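Local coordinates for CADD-like protein of unknown function (Nostoc punctiforme, PDB 3B5O) that is of unknown function but resembles CADD within the haem-oxygenase-like clan of helical proteins, and may be an oxidoreductase, at residues Ala21-Ile24 and Thr25-Pro28. Residues are numbered along the deposited sequence; the frame is centred on the assembly and turned at random. Where two conformers were deposited one is given.
Sequences AFSI and TENP
Asn27 reaches back to Ala21 across the mouth of the turn, where its side-chain ND2 donates to Ala21 O over 2.8 Å. The bond is nearly straight (172° at the hydrogen), and the acceptor lies in the amide plane of Asn27. With CG anti to its own backbone N (chi1 167°), the amide is carried back to the carbonyl of Ala21, in the short 3-10 segment. This is the close-packed end: Ala21 and Asn27 are buried, both side chains rest on Trp222 of helix 204-230, and Pro28 CD comes within 4.1 Å of Ala21 CA. The amide's other end is also engaged, since OD1 accepts a hydrogen bond from Val30 N. Residues 23-27, in the connection between helices 2-18 and 38-68, form an ST motif. Ser23 OG accepts from Glu26 N at 2.9 Å and, at a more bent angle, from Thr25 N. The carbonyl O of the same serine takes Asn27 N at 3.1 Å. Toward solvent the contact is looser. Thr25 and Glu26 are exposed, and a water 2.6 Å from Ser23 OG donates to Glu26 OE1, a bridge that remains tentative because Glu26 was modelled in two conformers.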
# COMPACT_ATOMS: atom_id res chain seq x y z
N ALA A 21 -1.65 -6.24 10.70
CA ALA A 21 -1.78 -4.91 10.10
C ALA A 21 -2.84 -4.85 9.02
O ALA A 21 -3.35 -3.79 8.73
CB ALA A 21 -0.44 -4.45 9.53
N PHE A 22 -3.11 -5.99 8.38
CA PHE A 22 -4.06 -6.04 7.28
C PHE A 22 -5.41 -6.59 7.71
O PHE A 22 -6.29 -6.76 6.87
CB PHE A 22 -3.42 -6.78 6.10
CG PHE A 22 -2.17 -6.09 5.65
CD1 PHE A 22 -2.27 -4.85 5.06
CD2 PHE A 22 -0.91 -6.59 5.94
CE1 PHE A 22 -1.15 -4.11 4.71
CE2 PHE A 22 0.23 -5.85 5.57
CZ PHE A 22 0.08 -4.63 4.97
N SER A 23 -5.56 -6.82 9.01
CA SER A 23 -6.85 -7.22 9.59
C SER A 23 -7.71 -6.01 9.91
O SER A 23 -7.26 -5.07 10.57
CB SER A 23 -6.60 -7.96 10.88
OG SER A 23 -7.81 -8.14 11.63
N ILE A 24 -8.98 -6.07 9.52
CA ILE A 24 -9.89 -4.96 9.76
C ILE A 24 -10.22 -4.78 11.24
O ILE A 24 -10.66 -3.71 11.65
CB ILE A 24 -11.17 -5.12 8.90
CG1 ILE A 24 -11.93 -3.80 8.75
CG2 ILE A 24 -12.08 -6.22 9.44
CD1 ILE A 24 -11.13 -2.65 8.14
N THR A 25 -10.00 -5.82 12.04
CA THR A 25 -10.18 -5.75 13.48
C THR A 25 -8.90 -5.64 14.29
O THR A 25 -8.90 -5.03 15.35
CB THR A 25 -10.99 -6.95 14.01
OG1 THR A 25 -10.34 -8.16 13.66
CG2 THR A 25 -12.43 -6.92 13.45
N GLU A 26 -7.80 -6.26 13.85
CA GLU A 26 -6.58 -6.29 14.66
C GLU A 26 -5.50 -5.30 14.24
O GLU A 26 -4.48 -5.19 14.91
CB GLU A 26 -5.98 -7.70 14.71
CG GLU A 26 -6.77 -8.67 15.56
CD GLU A 26 -6.17 -10.06 15.55
OE1 GLU A 26 -6.35 -10.79 14.54
OE2 GLU A 26 -5.52 -10.42 16.55
N ASN A 27 -5.73 -4.55 13.18
CA ASN A 27 -4.77 -3.50 12.80
C ASN A 27 -4.50 -2.60 14.01
O ASN A 27 -5.42 -2.29 14.75
CB ASN A 27 -5.29 -2.74 11.59
CG ASN A 27 -4.53 -1.47 11.32
OD1 ASN A 27 -4.77 -0.46 11.98
ND2 ASN A 27 -3.64 -1.49 10.32
N PRO A 28 -3.23 -2.21 14.23
CA PRO A 28 -2.92 -1.47 15.44
C PRO A 28 -3.54 -0.08 15.56
O PRO A 28 -3.73 0.37 16.68
CB PRO A 28 -1.40 -1.41 15.44
CG PRO A 28 -1.01 -1.58 14.06
CD PRO A 28 -2.01 -2.52 13.46
O HOH W 1 -7.97 -10.62 12.29